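Local coordinates for protein CocE/NonD family hydrolase (Staphylococcus aureus subsp. aureus COL, PDB 3III) that probably hydrolyses ester or amide bonds, as an alpha/beta-hydrolase of the CocE/NonD family related to X-Pro dipeptidyl-peptidases, at residues Val70-Thr75 with Val120-Leu125; Gly133-Trp138 with Val168-Val173; Glu144-Val149 with Trp176-Leu181. One frame throughout, in Å; residues are numbered along the deposited sequence.

Interaction 1. Residues Val70-Thr75 with Val120-Leu125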
loop_
_atom_site.group_PDB
_atom_site.type_symbol
_atom_site.label_atom_id
_atom_site.label_comp_id
_atom_site.label_asym_id
_atom_site.label_seq_id
_atom_site.Cartn_x
_atom_site.Cartn_y
_atom_site.Cartn_z
ATOM N N VAL A 70 -9.574 -5.688 19.415
ATOM C CA VAL A 70 -8.730 -5.446 18.258
ATOM C C VAL A 70 -8.896 -6.656 17.339
ATOM O O VAL A 70 -8.789 -7.792 17.791
ATOM C CB VAL A 70 -7.247 -5.304 18.639
ATOM C CG1 VAL A 70 -6.371 -5.114 17.358
ATOM C CG2 VAL A 70 -7.033 -4.111 19.659
HETATM N N MSE A 71 -9.214 -6.426 16.064
HETATM C CA MSE A 71 -9.468 -7.534 15.122
HETATM C C MSE A 71 -8.691 -7.373 13.841
HETATM O O MSE A 71 -8.424 -6.231 13.423
HETATM C CB MSE A 71 -10.946 -7.572 14.765
HETATM C CG MSE A 71 -11.337 -8.823 13.952
HETATM SE SE MSE A 71 -13.315 -8.859 13.713
HETATM C CE MSE A 71 -13.824 -9.166 15.592
ATOM N N SER A 72 -8.218 -8.493 13.276
ATOM C CA SER A 72 -7.717 -8.502 11.917
ATOM C C SER A 72 -8.243 -9.729 11.194
ATOM O O SER A 72 -8.580 -10.801 11.814
ATOM C CB SER A 72 -6.183 -8.449 11.856
ATOM O OG SER A 72 -5.625 -9.703 12.218
ATOM N N ALA A 73 -8.295 -9.623 9.862
ATOM C CA ALA A 73 -8.806 -10.732 9.033
ATOM C C ALA A 73 -8.111 -10.826 7.668
ATOM O O ALA A 73 -7.896 -9.834 6.979
ATOM C CB ALA A 73 -10.290 -10.620 8.862
ATOM N N ASP A 74 -7.809 -12.065 7.263
ATOM C CA ASP A 74 -7.180 -12.355 6.011
ATOM C C ASP A 74 -7.422 -13.825 5.651
ATOM O O ASP A 74 -8.122 -14.550 6.342
ATOM C CB ASP A 74 -5.670 -12.060 6.116
ATOM C CG ASP A 74 -5.037 -12.814 7.212
ATOM O OD1 ASP A 74 -4.892 -14.037 7.064
ATOM O OD2 ASP A 74 -4.785 -12.198 8.264
ATOM N N THR A 75 -6.892 -14.214 4.514
ATOM C CA THR A 75 -6.930 -15.587 4.056
ATOM C C THR A 75 -5.557 -16.261 4.016
ATOM O O THR A 75 -5.362 -17.256 3.338
ATOM C CB THR A 75 -7.607 -15.677 2.699
ATOM O OG1 THR A 75 -6.919 -14.870 1.759
ATOM C CG2 THR A 75 -9.094 -15.273 2.768
ATOM N N VAL A 120 -7.724 -9.553 21.480
ATOM C CA VAL A 120 -7.354 -9.680 20.075
ATOM C C VAL A 120 -8.091 -10.860 19.422
ATOM O O VAL A 120 -8.027 -12.002 19.920
ATOM C CB VAL A 120 -5.815 -9.771 19.853
ATOM C CG1 VAL A 120 -5.493 -10.001 18.361
ATOM C CG2 VAL A 120 -5.061 -8.469 20.372
ATOM N N VAL A 121 -8.790 -10.589 18.305
ATOM C CA VAL A 121 -9.486 -11.669 17.566
ATOM C C VAL A 121 -8.820 -11.777 16.236
ATOM O O VAL A 121 -8.611 -10.766 15.548
ATOM C CB VAL A 121 -10.997 -11.412 17.347
ATOM C CG1 VAL A 121 -11.603 -12.526 16.485
ATOM C CG2 VAL A 121 -11.759 -11.203 18.694
ATOM N N LYS A 122 -8.435 -13.000 15.872
ATOM C CA LYS A 122 -7.750 -13.258 14.584
ATOM C C LYS A 122 -8.691 -14.077 13.745
ATOM O O LYS A 122 -9.090 -15.165 14.148
ATOM C CB LYS A 122 -6.429 -14.020 14.800
ATOM C CG LYS A 122 -5.674 -14.289 13.518
ATOM C CD LYS A 122 -4.954 -13.001 13.009
ATOM C CE LYS A 122 -4.877 -13.044 11.486
ATOM N NZ LYS A 122 -4.410 -11.851 10.843
ATOM N N VAL A 123 -9.051 -13.551 12.583
ATOM C CA VAL A 123 -10.098 -14.106 11.741
ATOM C C VAL A 123 -9.481 -14.743 10.501
ATOM O O VAL A 123 -8.687 -14.113 9.790
ATOM C CB VAL A 123 -11.115 -13.028 11.283
ATOM C CG1 VAL A 123 -12.200 -13.669 10.402
ATOM C CG2 VAL A 123 -11.689 -12.339 12.511
ATOM N N ALA A 124 -9.847 -16.011 10.284
ATOM C CA ALA A 124 -9.659 -16.675 9.013
ATOM C C ALA A 124 -10.902 -16.448 8.157
ATOM O O ALA A 124 -11.973 -16.955 8.460
ATOM C CB ALA A 124 -9.391 -18.165 9.218
ATOM N N LEU A 125 -10.762 -15.671 7.073
ATOM C CA LEU A 125 -11.899 -15.357 6.210
ATOM C C LEU A 125 -12.264 -16.587 5.388
ATOM O O LEU A 125 -11.523 -17.606 5.355
ATOM C CB LEU A 125 -11.650 -14.109 5.338
ATOM C CG LEU A 125 -11.572 -12.818 6.177
ATOM C CD1 LEU A 125 -10.843 -11.647 5.417
ATOM C CD2 LEU A 125 -12.945 -12.425 6.631
HETATM O O HOH W 1 -5.848 -10.094 14.881
HETATM O O HOH W 2 -6.219 -15.246 9.128
#
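Two neighbouring parallel strands of the central alpha/beta-hydrolase sheet meet here, Val70-Asp74 pairing residue by residue with Val120-Ala124 at an axial separation of 4.7 Å and an angle of 11°. The backbone ladder begins with Val121 N to Val70 O, weakens at Asp74 N to Val123 O, and ends with Leu125 N to Asp74 O. On the face carrying Met71 and Ala73, the packing is apolar. Ala73 CB meets Val123 CB at 3.5 Å, and the selenomethionine side chain of Met71 runs alongside Val121, its CE 4.0 Å from Val121 CB; Tyr146 of helix 140-154 packs against the same face. On the other face Val70 and Val120 pack together at one end, and a polar group of Ser72, Asp74 and Lys122 follows. Lys122 bends at chi2 (76°), bringing CD to 3.5 Å from Ser72 OG, and its NZ then bonds Ser72 OG at 2.8 Å and forms a salt bridge with Asp74 OD2 at 2.6 Å. A water links Ser72 OG (2.7 Å) to Val121 O (2.9 Å). The buried ammonium is thus compensated by the Asp74 carboxylate and further solvated by the Ser72 and Ser107 hydroxyls, which probably favours the charged forms of Lys122 and Asp74.

Interaction 2. Residues Gly133-Trp138 with Val168-Val173. With PLM (palmitic acid), chain G.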
loop_
_atom_site.group_PDB
_atom_site.type_symbol
_atom_site.label_atom_id
_atom_site.label_comp_id
_atom_site.label_asym_id
_atom_site.label_seq_id
_atom_site.Cartn_x
_atom_site.Cartn_y
_atom_site.Cartn_z
ATOM N N GLY A 133 -14.992 -22.739 1.594
ATOM C CA GLY A 133 -15.890 -21.916 0.756
ATOM C C GLY A 133 -15.150 -21.038 -0.265
ATOM O O GLY A 133 -13.943 -21.135 -0.412
ATOM N N VAL A 134 -15.923 -20.222 -0.986
ATOM C CA VAL A 134 -15.413 -19.318 -1.987
ATOM C C VAL A 134 -14.384 -18.365 -1.374
ATOM O O VAL A 134 -14.609 -17.786 -0.332
ATOM C CB VAL A 134 -16.525 -18.500 -2.668
ATOM C CG1 VAL A 134 -15.880 -17.397 -3.624
ATOM C CG2 VAL A 134 -17.503 -19.430 -3.440
ATOM N N LEU A 135 -13.223 -18.298 -2.002
ATOM C CA LEU A 135 -12.143 -17.410 -1.579
ATOM C C LEU A 135 -11.998 -16.399 -2.695
ATOM O O LEU A 135 -11.364 -16.677 -3.722
ATOM C CB LEU A 135 -10.830 -18.193 -1.342
ATOM C CG LEU A 135 -9.743 -17.504 -0.471
ATOM C CD1 LEU A 135 -8.578 -18.524 -0.249
ATOM C CD2 LEU A 135 -9.232 -16.191 -1.094
ATOM N N SER A 136 -12.618 -15.238 -2.495
ATOM C CA SER A 136 -12.586 -14.134 -3.438
ATOM C C SER A 136 -11.942 -12.932 -2.751
ATOM O O SER A 136 -12.605 -12.139 -2.067
ATOM C CB SER A 136 -13.986 -13.796 -3.951
ATOM O OG SER A 136 -13.874 -12.711 -4.850
ATOM N N PRO A 137 -10.629 -12.809 -2.867
ATOM C CA PRO A 137 -9.896 -11.786 -2.123
ATOM C C PRO A 137 -10.328 -10.366 -2.451
ATOM O O PRO A 137 -10.529 -10.043 -3.603
ATOM C CB PRO A 137 -8.455 -11.963 -2.588
ATOM C CG PRO A 137 -8.389 -13.253 -3.241
ATOM C CD PRO A 137 -9.743 -13.661 -3.663
ATOM N N TRP A 138 -10.453 -9.517 -1.429
ATOM C CA TRP A 138 -10.594 -8.075 -1.644
ATOM C C TRP A 138 -11.844 -7.811 -2.470
ATOM O O TRP A 138 -11.813 -7.101 -3.487
ATOM C CB TRP A 138 -9.296 -7.516 -2.271
ATOM C CG TRP A 138 -8.088 -7.751 -1.458
ATOM C CD1 TRP A 138 -8.066 -8.114 -0.133
ATOM C CD2 TRP A 138 -6.703 -7.630 -1.846
ATOM N NE1 TRP A 138 -6.793 -8.230 0.300
ATOM C CE2 TRP A 138 -5.931 -7.934 -0.722
ATOM C CE3 TRP A 138 -6.043 -7.287 -3.032
ATOM C CZ2 TRP A 138 -4.525 -7.906 -0.733
ATOM C CZ3 TRP A 138 -4.621 -7.243 -3.038
ATOM C CH2 TRP A 138 -3.891 -7.570 -1.910
ATOM N N VAL A 168 -1.759 -4.984 8.482
ATOM C CA VAL A 168 -0.926 -4.553 7.347
ATOM C C VAL A 168 -1.293 -5.350 6.108
ATOM O O VAL A 168 -1.606 -6.558 6.210
ATOM C CB VAL A 168 0.586 -4.789 7.695
ATOM C CG1 VAL A 168 1.496 -4.381 6.553
ATOM C CG2 VAL A 168 0.926 -3.968 9.021
ATOM N N SER A 169 -1.199 -4.679 4.966
ATOM C CA SER A 169 -1.262 -5.270 3.624
ATOM C C SER A 169 -2.663 -5.896 3.442
ATOM O O SER A 169 -3.644 -5.180 3.518
ATOM C CB SER A 169 -0.112 -6.253 3.406
ATOM O OG SER A 169 -0.153 -6.740 2.069
ATOM N N TYR A 170 -2.793 -7.199 3.209
ATOM C CA TYR A 170 -4.150 -7.820 3.040
ATOM C C TYR A 170 -5.048 -7.441 4.253
ATOM O O TYR A 170 -6.225 -7.136 4.096
ATOM C CB TYR A 170 -4.038 -9.339 2.972
ATOM C CG TYR A 170 -5.205 -10.115 2.430
ATOM C CD1 TYR A 170 -5.048 -10.887 1.279
ATOM C CD2 TYR A 170 -6.430 -10.180 3.103
ATOM C CE1 TYR A 170 -6.099 -11.658 0.773
ATOM C CE2 TYR A 170 -7.508 -10.934 2.601
ATOM C CZ TYR A 170 -7.323 -11.671 1.419
ATOM O OH TYR A 170 -8.371 -12.446 0.933
ATOM N N LEU A 171 -4.453 -7.422 5.454
ATOM C CA LEU A 171 -5.137 -7.085 6.685
ATOM C C LEU A 171 -5.600 -5.610 6.753
ATOM O O LEU A 171 -6.412 -5.248 7.623
ATOM C CB LEU A 171 -4.297 -7.481 7.913
ATOM C CG LEU A 171 -3.896 -8.971 8.108
ATOM C CD1 LEU A 171 -2.976 -9.533 7.077
ATOM C CD2 LEU A 171 -3.270 -9.065 9.523
ATOM N N ALA A 172 -4.999 -4.753 5.928
ATOM C CA ALA A 172 -5.419 -3.363 5.725
ATOM C C ALA A 172 -6.465 -3.236 4.627
ATOM O O ALA A 172 -7.476 -2.510 4.792
ATOM C CB ALA A 172 -4.198 -2.453 5.421
ATOM N N VAL A 173 -6.256 -3.928 3.498
ATOM C CA VAL A 173 -7.214 -3.840 2.374
ATOM C C VAL A 173 -8.612 -4.298 2.838
ATOM O O VAL A 173 -9.631 -3.658 2.533
ATOM C CB VAL A 173 -6.783 -4.712 1.160
ATOM C CG1 VAL A 173 -7.833 -4.615 -0.018
ATOM C CG2 VAL A 173 -5.368 -4.378 0.692
HETATM C C1 PLM G . 1.490 -9.473 1.424
HETATM O O1 PLM G . 0.308 -9.250 1.672
HETATM O O2 PLM G . 2.279 -8.512 1.446
HETATM C C2 PLM G . 1.912 -10.864 1.073
HETATM C C3 PLM G . 3.422 -11.026 1.036
HETATM C C4 PLM G . 3.924 -12.456 0.838
HETATM C C5 PLM G . 5.448 -12.633 1.107
HETATM C C6 PLM G . 6.148 -13.813 0.379
HETATM C C7 PLM G . 7.023 -14.813 1.173
HETATM C C8 PLM G . 8.560 -14.597 1.168
#
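Tyr170 OH, which lies 3.5 Å from Pro137 CA and 3.6 Å from Pro137 CB, is hydrogen-bonded to Glu142 OE1 and more weakly to Thr75 OG1, while Glu142 OE2 takes the backbone N-H of Trp138, so one acid is bonded to both sides of the contact. The aromatic rings meet edge-to-face: Trp138 presents NE1 over the centre of the Tyr170 ring, 3.1 Å above its plane, with the two planes at 52°. One face of the indole is covered by Val173, whose CG1 makes a CH-pi contact 3.5 Å from the centroid of the five-membered ring; Trp217 stacks on Trp138 from helix 213-224. The segment 168-173 is the sharp strand-to-helix turn that forms the nucleophile elbow of alpha/beta-hydrolases, and Ser169 has the positive phi (63°) expected at its tip. Ser169 OG donates to O1 of the bound palmitic acid at 2.6 Å and is also hydrogen-bonded to His274 NE2, consistent with its being the nucleophile; Tyr76 OH also bonds the ligand. Ser169 O accepts two helical N-H groups, from Ala172 N at 2.8 Å and Val173 N at 2.9 Å.

Interaction 3. Residues Glu144-Val149 with Trp176-Leu181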
loop_
_atom_site.group_PDB
_atom_site.type_symbol
_atom_site.label_atom_id
_atom_site.label_comp_id
_atom_site.label_asym_id
_atom_site.label_seq_id
_atom_site.Cartn_x
_atom_site.Cartn_y
_atom_site.Cartn_z
ATOM N N GLU A 144 -18.513 -8.610 3.487
ATOM C CA GLU A 144 -19.774 -8.977 4.171
ATOM C C GLU A 144 -19.542 -10.008 5.280
ATOM O O GLU A 144 -20.163 -9.925 6.371
ATOM C CB GLU A 144 -20.839 -9.419 3.169
ATOM C CG GLU A 144 -21.353 -8.217 2.362
ATOM C CD GLU A 144 -22.413 -8.582 1.358
ATOM O OE1 GLU A 144 -23.010 -9.677 1.517
ATOM O OE2 GLU A 144 -22.673 -7.755 0.441
ATOM N N ASP A 145 -18.642 -10.966 5.025
ATOM C CA ASP A 145 -18.301 -11.972 6.021
ATOM C C ASP A 145 -17.610 -11.309 7.227
ATOM O O ASP A 145 -17.937 -11.599 8.367
ATOM C CB ASP A 145 -17.363 -13.025 5.426
ATOM C CG ASP A 145 -18.048 -13.954 4.424
ATOM O OD1 ASP A 145 -19.281 -14.059 4.438
ATOM O OD2 ASP A 145 -17.310 -14.563 3.619
ATOM N N TYR A 146 -16.655 -10.424 6.947
ATOM C CA TYR A 146 -15.928 -9.641 7.963
ATOM C C TYR A 146 -16.900 -8.825 8.836
ATOM O O TYR A 146 -16.835 -8.844 10.074
ATOM C CB TYR A 146 -14.901 -8.736 7.249
ATOM C CG TYR A 146 -13.705 -8.220 8.081
ATOM C CD1 TYR A 146 -12.652 -7.570 7.452
ATOM C CD2 TYR A 146 -13.664 -8.289 9.477
ATOM C CE1 TYR A 146 -11.571 -7.086 8.167
ATOM C CE2 TYR A 146 -12.582 -7.789 10.200
ATOM C CZ TYR A 146 -11.537 -7.192 9.526
ATOM O OH TYR A 146 -10.440 -6.716 10.194
ATOM N N TYR A 147 -17.867 -8.185 8.199
ATOM C CA TYR A 147 -18.880 -7.466 8.918
ATOM C C TYR A 147 -19.597 -8.365 9.925
ATOM O O TYR A 147 -19.796 -7.952 11.083
ATOM C CB TYR A 147 -19.868 -6.904 7.923
ATOM C CG TYR A 147 -21.056 -6.085 8.409
ATOM C CD1 TYR A 147 -22.096 -6.635 9.181
ATOM C CD2 TYR A 147 -21.223 -4.798 7.941
ATOM C CE1 TYR A 147 -23.227 -5.868 9.514
ATOM C CE2 TYR A 147 -22.341 -4.031 8.291
ATOM C CZ TYR A 147 -23.323 -4.561 9.055
ATOM O OH TYR A 147 -24.408 -3.769 9.360
ATOM N N GLU A 148 -19.985 -9.578 9.498
ATOM C CA GLU A 148 -20.639 -10.494 10.445
ATOM C C GLU A 148 -19.766 -10.816 11.685
ATOM O O GLU A 148 -20.286 -10.912 12.843
ATOM C CB GLU A 148 -21.134 -11.782 9.752
ATOM C CG GLU A 148 -22.229 -11.582 8.718
ATOM C CD GLU A 148 -23.086 -12.824 8.476
ATOM O OE1 GLU A 148 -23.720 -13.242 9.457
ATOM O OE2 GLU A 148 -23.124 -13.356 7.330
ATOM N N VAL A 149 -18.465 -10.974 11.481
ATOM C CA VAL A 149 -17.585 -11.319 12.567
ATOM C C VAL A 149 -17.433 -10.120 13.536
ATOM O O VAL A 149 -17.379 -10.321 14.775
ATOM C CB VAL A 149 -16.208 -11.881 12.083
ATOM C CG1 VAL A 149 -15.343 -12.289 13.273
ATOM C CG2 VAL A 149 -16.425 -13.124 11.110
ATOM N N TRP A 176 -10.447 -1.413 4.580
ATOM C CA TRP A 176 -11.117 -0.457 3.702
ATOM C C TRP A 176 -12.435 -1.063 3.241
ATOM O O TRP A 176 -13.475 -0.404 3.221
ATOM C CB TRP A 176 -10.260 -0.128 2.471
ATOM C CG TRP A 176 -8.956 0.608 2.729
ATOM C CD1 TRP A 176 -7.704 0.181 2.347
ATOM C CD2 TRP A 176 -8.771 1.908 3.333
ATOM N NE1 TRP A 176 -6.761 1.101 2.728
ATOM C CE2 TRP A 176 -7.389 2.195 3.279
ATOM C CE3 TRP A 176 -9.645 2.884 3.876
ATOM C CZ2 TRP A 176 -6.839 3.373 3.805
ATOM C CZ3 TRP A 176 -9.089 4.079 4.356
ATOM C CH2 TRP A 176 -7.701 4.309 4.322
ATOM N N TRP A 177 -12.370 -2.302 2.808
ATOM C CA TRP A 177 -13.583 -3.020 2.402
ATOM C C TRP A 177 -14.712 -3.058 3.475
ATOM O O TRP A 177 -15.826 -2.579 3.225
ATOM C CB TRP A 177 -13.248 -4.438 1.868
ATOM C CG TRP A 177 -13.080 -4.409 0.360
ATOM C CD1 TRP A 177 -11.923 -4.561 -0.352
ATOM C CD2 TRP A 177 -14.116 -4.190 -0.613
ATOM N NE1 TRP A 177 -12.177 -4.457 -1.676
ATOM C CE2 TRP A 177 -13.508 -4.215 -1.876
ATOM C CE3 TRP A 177 -15.488 -3.949 -0.535
ATOM C CZ2 TRP A 177 -14.234 -4.020 -3.049
ATOM C CZ3 TRP A 177 -16.210 -3.773 -1.693
ATOM C CH2 TRP A 177 -15.596 -3.815 -2.930
ATOM N N VAL A 178 -14.434 -3.630 4.641
ATOM C CA VAL A 178 -15.536 -3.802 5.634
ATOM C C VAL A 178 -16.048 -2.436 6.126
ATOM O O VAL A 178 -17.245 -2.238 6.343
ATOM C CB VAL A 178 -15.128 -4.753 6.786
ATOM C CG1 VAL A 178 -14.166 -4.077 7.799
ATOM C CG2 VAL A 178 -16.349 -5.320 7.468
ATOM N N ALA A 179 -15.155 -1.462 6.244
ATOM C CA ALA A 179 -15.553 -0.123 6.701
ATOM C C ALA A 179 -16.519 0.549 5.711
ATOM O O ALA A 179 -17.376 1.364 6.124
ATOM C CB ALA A 179 -14.337 0.789 6.978
ATOM N N SER A 180 -16.418 0.194 4.423
ATOM C CA SER A 180 -17.342 0.755 3.426
ATOM C C SER A 180 -18.815 0.286 3.663
ATOM O O SER A 180 -19.769 0.876 3.145
ATOM C CB SER A 180 -16.876 0.434 1.987
ATOM O OG SER A 180 -17.163 -0.915 1.631
ATOM N N LEU A 181 -18.978 -0.798 4.415
ATOM C CA LEU A 181 -20.286 -1.304 4.802
ATOM C C LEU A 181 -20.831 -0.709 6.147
ATOM O O LEU A 181 -21.933 -1.004 6.514
ATOM C CB LEU A 181 -20.216 -2.836 4.898
ATOM C CG LEU A 181 -19.738 -3.629 3.674
ATOM C CD1 LEU A 181 -19.632 -5.121 4.009
ATOM C CD2 LEU A 181 -20.691 -3.349 2.453
HETATM O O HOH W 3 -24.602 -0.797 8.278
#
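Val178 fits between Tyr146 and Tyr147, where helix 140-154 packs against helix 170-179, the helix that follows the nucleophile elbow of the alpha/beta-hydrolase fold. Its CG1 sits over one face of the Tyr146 ring, offset toward the rim and 4.1 Å from the ring centroid, a CH-pi contact; CG2, anti to the backbone N of Val178, reaches the neighbouring helix backbone, 3.3 Å from Tyr147 N, and also touches Tyr146 CB at 3.7 Å. Further along, Leu181 meets two residues of the other helix: CD1 lies 3.7 Å from Glu144 N, while CB approaches Tyr147 CD2 at 3.8 Å. No direct hydrogen bond joins the segments, and the contact is made by van der Waals packing of Val178 and Leu181 on the side chains and backbone of 144-147. In the next shell, Tyr146 packs on Met71 and Ala73 of strand 67-74, tying its helix to the sheet, and Glu144 and Glu148 of the same helix form salt bridges with Arg49. Within 176-181, Ser180 OG donates to Trp177 O at 2.7 Å, on a lone pair in the carbonyl plane. Near the plane of the Tyr147 ring, at its edge, a water bonds Tyr147 OH and donates to Leu181 O, each at 3.2 Å.

From the N terminus, interaction 1 comes first, closing the excursion between strands 67-74 and 119-124 before the other two contacts open. The chain then passes through the loop 133-138 into helix 140-154, runs through strand 162-168 and enters helix 170-179. Interactions 2 and 3 cross over this course, since their segments alternate: 133-138 and 144-149 meet successive parts of the chain around helix 170-179, its first turn and the segment 176-181. Leu171, packed on Asp74 and Lys122, joins interaction 1 to interaction 2. Val123 CG2 packs on Val149, joining interaction 1 to interaction 3. Together they tie the parallel sheet, the nucleophile elbow and two flanking helices.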